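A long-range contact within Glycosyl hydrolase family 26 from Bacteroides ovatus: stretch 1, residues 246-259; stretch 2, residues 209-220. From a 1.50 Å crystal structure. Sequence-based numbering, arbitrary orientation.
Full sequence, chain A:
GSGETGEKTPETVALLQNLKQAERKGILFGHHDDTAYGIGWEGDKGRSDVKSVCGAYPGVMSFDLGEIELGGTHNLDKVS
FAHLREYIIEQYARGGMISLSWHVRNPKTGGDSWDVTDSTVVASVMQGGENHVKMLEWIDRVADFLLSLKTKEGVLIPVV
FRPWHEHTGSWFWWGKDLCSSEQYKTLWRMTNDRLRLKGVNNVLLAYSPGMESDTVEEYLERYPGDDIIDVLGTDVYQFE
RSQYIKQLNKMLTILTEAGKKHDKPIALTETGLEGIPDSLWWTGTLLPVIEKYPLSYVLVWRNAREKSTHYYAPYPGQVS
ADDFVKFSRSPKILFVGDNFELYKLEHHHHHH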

ATOM      1  N   LYS A 246      -7.400  17.329 -11.125  1.00 13.38           N
ATOM      2  CA  LYS A 246      -8.777  17.427 -10.631  1.00 13.97           C
ATOM      3  C   LYS A 246      -9.126  16.210  -9.742  1.00 13.12           C
ATOM      4  O   LYS A 246      -9.644  16.342  -8.638  1.00 13.80           O
ATOM      5  CB  LYS A 246      -9.777  17.537 -11.817  1.00 16.20           C
ATOM      6  CG  LYS A 246     -11.255  17.442 -11.443  1.00 20.45           C
ATOM      7  CD  LYS A 246     -12.206  17.919 -12.586  1.00 25.32           C
ATOM      8  CE  LYS A 246     -13.728  17.870 -12.156  1.00 28.11           C
ATOM      9  NZ  LYS A 246     -14.731  18.770 -12.937  1.00 29.54           N
ATOM     10  N   GLN A 247      -8.881  15.020 -10.262  1.00 11.77           N
ATOM     11  CA  GLN A 247      -9.306  13.830  -9.561  1.00 10.47           C
ATOM     12  C   GLN A 247      -8.480  13.541  -8.329  1.00 11.01           C
ATOM     13  O   GLN A 247      -9.048  13.074  -7.311  1.00 10.34           O
ATOM     14  CB  GLN A 247      -9.233  12.642 -10.483  1.00 12.87           C
ATOM     15  CG  GLN A 247     -10.270  12.719 -11.605  1.00 14.49           C
ATOM     16  CD  GLN A 247     -11.707  12.695 -11.080  1.00 17.38           C
ATOM     17  OE1 GLN A 247     -11.983  12.068 -10.064  1.00 18.13           O
ATOM     18  NE2 GLN A 247     -12.632  13.386 -11.784  1.00 20.23           N
ATOM     19  N   LEU A 248      -7.172  13.857  -8.377  1.00 10.41           N
ATOM     20  CA  LEU A 248      -6.370  13.670  -7.160  1.00 10.33           C
ATOM     21  C   LEU A 248      -6.776  14.693  -6.096  1.00 10.17           C
ATOM     22  O   LEU A 248      -6.919  14.344  -4.922  1.00 10.86           O
ATOM     23  CB  LEU A 248      -4.869  13.769  -7.467  1.00 10.10           C
ATOM     24  CG  LEU A 248      -3.968  13.403  -6.287  1.00 10.44           C
ATOM     25  CD1 LEU A 248      -4.274  11.960  -5.695  1.00 10.59           C
ATOM     26  CD2 LEU A 248      -2.506  13.628  -6.666  1.00 12.32           C
ATOM     27  N   ASN A 249      -6.912  15.970  -6.471  1.00 10.17           N
ATOM     28  CA  ASN A 249      -7.438  16.897  -5.488  1.00 10.30           C
ATOM     29  C   ASN A 249      -8.783  16.441  -4.926  1.00 10.55           C
ATOM     30  O   ASN A 249      -9.017  16.559  -3.725  1.00 10.89           O
ATOM     31  CB  ASN A 249      -7.600  18.300  -6.074  1.00 10.77           C
ATOM     32  CG  ASN A 249      -6.305  19.108  -6.004  1.00 12.61           C
ATOM     33  OD1 ASN A 249      -5.800  19.426  -4.913  1.00 13.89           O
ATOM     34  ND2 ASN A 249      -5.748  19.403  -7.150  1.00 14.35           N
ATOM     35  N   LYS A 250      -9.689  15.983  -5.789  1.00 10.48           N
ATOM     36  CA  LYS A 250     -10.972  15.509  -5.332  1.00 10.73           C
ATOM     37  C   LYS A 250     -10.800  14.365  -4.315  1.00 11.30           C
ATOM     38  O   LYS A 250     -11.418  14.389  -3.235  1.00 11.98           O
ATOM     39  CB  LYS A 250     -11.804  15.019  -6.508  1.00 10.82           C
ATOM     40  CG  LYS A 250     -13.162  14.544  -6.100  1.00 11.32           C
ATOM     41  CD  LYS A 250     -13.775  13.680  -7.233  1.00 10.43           C
ATOM     42  CE  LYS A 250     -13.251  12.253  -7.140  1.00 10.43           C
ATOM     43  NZ  LYS A 250     -13.766  11.397  -8.252  1.00 10.17           N
ATOM     44  N   MET A 251      -9.983  13.354  -4.647  1.00 10.76           N
ATOM     45  CA  MET A 251      -9.862  12.244  -3.703  1.00 10.25           C
ATOM     46  C   MET A 251      -9.138  12.624  -2.426  1.00 10.87           C
ATOM     47  O   MET A 251      -9.517  12.140  -1.360  1.00 11.70           O
ATOM     48  CB  MET A 251      -9.104  11.062  -4.343  1.00  9.81           C
ATOM     49  CG  MET A 251      -9.882  10.354  -5.433  1.00 10.66           C
ATOM     50  SD  MET A 251     -11.633   9.969  -5.069  1.00 10.76           S
ATOM     51  CE  MET A 251     -11.427   8.936  -3.606  1.00  9.46           C
ATOM     52  N   LEU A 252      -8.088  13.454  -2.502  1.00 10.19           N
ATOM     53  CA  LEU A 252      -7.424  13.803  -1.255  1.00 10.56           C
ATOM     54  C   LEU A 252      -8.300  14.712  -0.379  1.00 10.50           C
ATOM     55  O   LEU A 252      -8.185  14.635   0.846  1.00 10.84           O
ATOM     56  CB  LEU A 252      -6.078  14.476  -1.550  1.00 10.08           C
ATOM     57  CG  LEU A 252      -5.151  13.528  -2.337  1.00 10.47           C
ATOM     58  CD1 LEU A 252      -3.747  14.186  -2.477  1.00 10.20           C
ATOM     59  CD2 LEU A 252      -5.078  12.127  -1.690  1.00 10.89           C
ATOM     60  N   THR A 253      -9.168  15.537  -0.987  1.00 10.46           N
ATOM     61  CA  THR A 253     -10.156  16.305  -0.226  1.00 12.57           C
ATOM     62  C   THR A 253     -11.112  15.334   0.495  1.00 12.30           C
ATOM     63  O   THR A 253     -11.453  15.492   1.684  1.00 12.94           O
ATOM     64  CB  THR A 253     -10.905  17.256  -1.182  1.00 14.24           C
ATOM     65  OG1 THR A 253      -9.943  18.233  -1.626  1.00 14.38           O
ATOM     66  CG2 THR A 253     -12.072  18.002  -0.476  1.00 15.20           C
ATOM     67  N   ILE A 254     -11.577  14.327  -0.236  1.00 12.34           N
ATOM     68  CA  ILE A 254     -12.433  13.295   0.363  1.00 12.43           C
ATOM     69  C   ILE A 254     -11.722  12.580   1.509  1.00 12.08           C
ATOM     70  O   ILE A 254     -12.288  12.450   2.598  1.00 12.98           O
ATOM     71  CB  ILE A 254     -12.877  12.287  -0.696  1.00 13.66           C
ATOM     72  CG1 ILE A 254     -13.960  12.918  -1.568  1.00 13.17           C
ATOM     73  CG2 ILE A 254     -13.392  10.955  -0.049  1.00 14.51           C
ATOM     74  CD1 ILE A 254     -14.219  12.139  -2.852  1.00 13.26           C
ATOM     75  N   LEU A 255     -10.471  12.179   1.298  1.00 11.36           N
ATOM     76  CA  LEU A 255      -9.695  11.516   2.343  1.00 11.28           C
ATOM     77  C   LEU A 255      -9.524  12.393   3.565  1.00 11.62           C
ATOM     78  O   LEU A 255      -9.710  11.922   4.698  1.00 11.55           O
ATOM     79  CB  LEU A 255      -8.277  11.120   1.876  1.00 10.67           C
ATOM     80  CG  LEU A 255      -8.148   9.965   0.922  1.00 12.35           C
ATOM     81  CD1 LEU A 255      -6.714   9.556   0.796  1.00 10.03           C
ATOM     82  CD2 LEU A 255      -8.983   8.791   1.349  1.00 14.73           C
ATOM     83  N   THR A 256      -9.172  13.657   3.350  1.00 12.20           N
ATOM     84  CA  THR A 256      -8.963  14.565   4.474  1.00 11.77           C
ATOM     85  C   THR A 256     -10.271  14.718   5.280  1.00 13.79           C
ATOM     86  O   THR A 256     -10.261  14.630   6.531  1.00 15.20           O
ATOM     87  CB  THR A 256      -8.436  15.920   3.963  1.00 11.77           C
ATOM     88  OG1 THR A 256      -7.222  15.685   3.208  1.00 12.26           O
ATOM     89  CG2 THR A 256      -8.114  16.878   5.085  1.00 12.47           C
ATOM     90  N   GLU A 257     -11.402  14.893   4.580  1.00 13.56           N
ATOM     91  CA  GLU A 257     -12.725  15.066   5.230  1.00 15.84           C
ATOM     92  C   GLU A 257     -13.065  13.781   5.999  1.00 16.28           C
ATOM     93  O   GLU A 257     -13.509  13.815   7.167  1.00 18.44           O
ATOM     94  CB  GLU A 257     -13.799  15.421   4.128  1.00 18.67           C
ATOM     95  CG  GLU A 257     -15.297  15.746   4.561  1.00 22.39           C
ATOM     96  CD  GLU A 257     -16.246  16.105   3.335  1.00 24.60           C
ATOM     97  OE1 GLU A 257     -15.791  16.931   2.489  1.00 26.05           O
ATOM     98  OE2 GLU A 257     -17.427  15.567   3.190  1.00 24.52           O
ATOM     99  N   ALA A 258     -12.865  12.635   5.364  1.00 15.16           N
ATOM    100  CA  ALA A 258     -13.213  11.354   6.000  1.00 14.90           C
ATOM    101  C   ALA A 258     -12.284  11.032   7.185  1.00 15.96           C
ATOM    102  O   ALA A 258     -12.700  10.483   8.220  1.00 17.13           O
ATOM    103  CB  ALA A 258     -13.139  10.220   4.966  1.00 13.56           C
ATOM    104  N   GLY A 259     -11.015  11.350   7.023  1.00 16.12           N
ATOM    105  CA  GLY A 259     -10.029  11.095   8.062  1.00 16.81           C
ATOM    106  C   GLY A 259     -10.293  11.946   9.289  1.00 18.66           C
ATOM    107  O   GLY A 259     -10.130  11.460  10.409  1.00 18.67           O
TER
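Stretch 2 209-220: PGMESDTVEEYL

How does stretch 2 run along stretch 1? Residues 246-259 are helical throughout, part of a longer helix, while stretch 2 begins as loop and turns helical at 216-219. Both chains advance in the same general sense: the CA of Met211 lies 6.4 Å from the CA of Met251, and the CA of Val216 comes within 5.4 Å of the CA of Ile254.

What ties the loop to the helix? Lys250 does, its extended arm kinking at chi3 (83°, p) and its NZ donating to Met211 O at 2.8 Å and, weakly, to Ser213 O at 3.0 Å. The same NZ forms a salt bridge with Asp214 OD1 at 2.8 Å, so one ammonium gathers backbone carbonyls and a carboxylate. Water 1 donates to Asp214 OD1 (2.8 Å) and accepts from Gln247 NE2 (2.9 Å).

Where do the apolar side chains meet? Met251 CG packs 3.9 Å from Met211 CB, and Met251 CE reaches Tyr219 CD1 at 3.9 Å. Ile254 CG2 lies 3.7 Å from Tyr219 CB and 3.9 Å from Val216 CG2.

How does the contact continue toward Gly259? Leu255 points sideways from its CA, yet its CD2 comes within 3.4 Å of Tyr219 CZ. One turn beyond Ile254, Ala258 CB faces Val216 CG1 at 4.2 Å.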

ATOM      1  N   PRO A 209      -9.816   2.403  -2.167  1.00  7.21           N
ATOM      2  CA  PRO A 209     -10.502   2.472  -3.460  1.00  7.70           C
ATOM      3  C   PRO A 209      -9.853   3.523  -4.356  1.00  8.62           C
ATOM      4  O   PRO A 209      -9.040   4.334  -3.886  1.00  9.25           O
ATOM      5  CB  PRO A 209     -11.934   2.903  -3.080  1.00  8.02           C
ATOM      6  CG  PRO A 209     -11.693   3.812  -1.913  1.00  7.82           C
ATOM      7  CD  PRO A 209     -10.588   3.064  -1.091  1.00  6.92           C
ATOM      8  N   GLY A 210     -10.161   3.457  -5.639  1.00  9.50           N
ATOM      9  CA  GLY A 210      -9.667   4.420  -6.596  1.00  8.91           C
ATOM     10  C   GLY A 210     -10.472   5.718  -6.620  1.00 10.26           C
ATOM     11  O   GLY A 210     -11.010   6.161  -5.592  1.00 10.75           O
ATOM     12  N   MET A 211     -10.563   6.342  -7.802  1.00 10.58           N
ATOM     13  CA  MET A 211     -11.198   7.660  -7.919  1.00 11.07           C
ATOM     14  C   MET A 211     -12.669   7.638  -8.366  1.00 11.32           C
ATOM     15  O   MET A 211     -13.221   8.683  -8.686  1.00 11.71           O
ATOM     16  CB  MET A 211     -10.388   8.573  -8.871  1.00 12.78           C
ATOM     17  CG  MET A 211      -9.969   7.941 -10.197  1.00 15.72           C
ATOM     18  SD  MET A 211     -11.312   7.408 -11.168  1.00 19.40           S
ATOM     19  CE  MET A 211     -12.115   8.922 -11.714  1.00 18.65           C
ATOM     20  N   GLU A 212     -13.332   6.481  -8.334  1.00 10.70           N
ATOM     21  CA  GLU A 212     -14.712   6.432  -8.812  1.00  9.91           C
ATOM     22  C   GLU A 212     -15.615   7.248  -7.922  1.00 10.44           C
ATOM     23  O   GLU A 212     -16.579   7.857  -8.409  1.00 12.64           O
ATOM     24  CB  GLU A 212     -15.231   4.978  -8.860  1.00  9.52           C
ATOM     25  CG  GLU A 212     -14.539   4.127  -9.926  1.00  9.43           C
ATOM     26  CD  GLU A 212     -13.134   3.668  -9.561  1.00 11.25           C
ATOM     27  OE1 GLU A 212     -12.772   3.595  -8.368  1.00 11.12           O
ATOM     28  OE2 GLU A 212     -12.352   3.410 -10.497  1.00 14.79           O
ATOM     29  N   SER A 213     -15.347   7.221  -6.613  1.00 10.79           N
ATOM     30  CA  SER A 213     -16.192   7.933  -5.665  1.00 10.56           C
ATOM     31  C   SER A 213     -16.062   9.433  -5.861  1.00 11.29           C
ATOM     32  O   SER A 213     -14.962   9.949  -5.945  1.00 11.89           O
ATOM     33  CB  SER A 213     -15.785   7.603  -4.223  1.00 12.20           C
ATOM     34  OG  SER A 213     -15.867   6.208  -3.970  1.00 12.87           O
ATOM     35  N   ASP A 214     -17.187  10.129  -5.901  1.00 10.70           N
ATOM     36  CA  ASP A 214     -17.139  11.587  -6.015  1.00 11.52           C
ATOM     37  C   ASP A 214     -17.334  12.331  -4.724  1.00 11.04           C
ATOM     38  O   ASP A 214     -17.147  13.530  -4.688  1.00 12.67           O
ATOM     39  CB  ASP A 214     -18.174  12.075  -7.015  1.00 13.11           C
ATOM     40  CG  ASP A 214     -17.690  11.959  -8.458  1.00 15.44           C
ATOM     41  OD1 ASP A 214     -16.470  11.871  -8.736  1.00 16.04           O
ATOM     42  OD2 ASP A 214     -18.561  12.008  -9.345  1.00 18.31           O
ATOM     43  N   THR A 215     -17.685  11.623  -3.667  1.00 10.80           N
ATOM     44  CA  THR A 215     -18.003  12.194  -2.360  1.00 11.20           C
ATOM     45  C   THR A 215     -17.567  11.239  -1.268  1.00 11.16           C
ATOM     46  O   THR A 215     -17.291  10.053  -1.529  1.00 10.98           O
ATOM     47  CB  THR A 215     -19.538  12.458  -2.162  1.00 11.53           C
ATOM     48  OG1 THR A 215     -20.235  11.208  -2.254  1.00 13.20           O
ATOM     49  CG2 THR A 215     -20.062  13.430  -3.204  1.00 11.15           C
ATOM     50  N   VAL A 216     -17.520  11.746  -0.044  1.00 11.76           N
ATOM     51  CA  VAL A 216     -17.220  10.900   1.111  1.00 12.74           C
ATOM     52  C   VAL A 216     -18.251   9.765   1.294  1.00 13.49           C
ATOM     53  O   VAL A 216     -17.882   8.631   1.592  1.00 13.57           O
ATOM     54  CB  VAL A 216     -17.151  11.742   2.409  1.00 14.21           C
ATOM     55  CG1 VAL A 216     -17.043  10.800   3.626  1.00 14.41           C
ATOM     56  CG2 VAL A 216     -15.928  12.609   2.348  1.00 13.54           C
ATOM     57  N   GLU A 217     -19.534  10.078   1.048  1.00 14.26           N
ATOM     58  CA  GLU A 217     -20.581   9.063   1.146  1.00 15.64           C
ATOM     59  C   GLU A 217     -20.237   7.862   0.258  1.00 14.06           C
ATOM     60  O   GLU A 217     -20.342   6.677   0.671  1.00 13.68           O
ATOM     61  CB  GLU A 217     -21.968   9.681   0.750  1.00 18.60           C
ATOM     62  CG  GLU A 217     -23.084   8.664   0.432  1.00 21.95           C
ATOM     63  CD  GLU A 217     -24.367   9.361   0.082  1.00 25.22           C
ATOM     64  OE1 GLU A 217     -24.688  10.305   0.803  1.00 27.17           O
ATOM     65  OE2 GLU A 217     -25.007   9.027  -0.941  1.00 26.91           O
ATOM     66  N   GLU A 218     -19.840   8.160  -0.982  1.00 13.14           N
ATOM     67  CA  GLU A 218     -19.540   7.117  -1.930  1.00 12.52           C
ATOM     68  C   GLU A 218     -18.276   6.364  -1.508  1.00 10.97           C
ATOM     69  O   GLU A 218     -18.185   5.152  -1.614  1.00 11.44           O
ATOM     70  CB  GLU A 218     -19.363   7.693  -3.330  1.00 13.57           C
ATOM     71  CG  GLU A 218     -20.691   8.222  -3.936  1.00 15.64           C
ATOM     72  CD  GLU A 218     -20.423   9.222  -5.043  1.00 17.28           C
ATOM     73  OE1 GLU A 218     -19.772   8.846  -6.080  1.00 17.11           O
ATOM     74  OE2 GLU A 218     -20.850  10.397  -4.866  1.00 18.50           O
ATOM     75  N   TYR A 219     -17.270   7.116  -1.070  1.00  9.45           N
ATOM     76  CA  TYR A 219     -16.026   6.504  -0.656  1.00  8.71           C
ATOM     77  C   TYR A 219     -16.239   5.507   0.443  1.00  9.33           C
ATOM     78  O   TYR A 219     -15.581   4.460   0.452  1.00  9.75           O
ATOM     79  CB  TYR A 219     -15.052   7.628  -0.205  1.00  8.57           C
ATOM     80  CG  TYR A 219     -13.720   7.157   0.345  1.00  8.18           C
ATOM     81  CD1 TYR A 219     -12.630   6.913  -0.507  1.00  8.26           C
ATOM     82  CD2 TYR A 219     -13.536   7.017   1.709  1.00  9.14           C
ATOM     83  CE1 TYR A 219     -11.397   6.499   0.015  1.00  8.77           C
ATOM     84  CE2 TYR A 219     -12.336   6.588   2.229  1.00  7.79           C
ATOM     85  CZ  TYR A 219     -11.265   6.322   1.389  1.00  7.64           C
ATOM     86  OH  TYR A 219     -10.068   5.897   1.914  1.00  8.62           O
ATOM     87  N   LEU A 220     -17.126   5.848   1.375  1.00  9.95           N
ATOM     88  CA  LEU A 220     -17.365   4.970   2.521  1.00 11.53           C
ATOM     89  C   LEU A 220     -18.479   3.957   2.333  1.00 10.81           C
ATOM     90  O   LEU A 220     -18.838   3.278   3.309  1.00 11.18           O
ATOM     91  CB  LEU A 220     -17.686   5.809   3.767  1.00 11.69           C
ATOM     92  CG  LEU A 220     -16.510   6.703   4.199  1.00 11.20           C
ATOM     93  CD1 LEU A 220     -16.940   7.531   5.460  1.00 12.44           C
ATOM     94  CD2 LEU A 220     -15.294   5.841   4.540  1.00 11.94           C
TER
HETATM   95  O   HOH W   1     -15.365  13.509 -10.754  1.00 27.56           O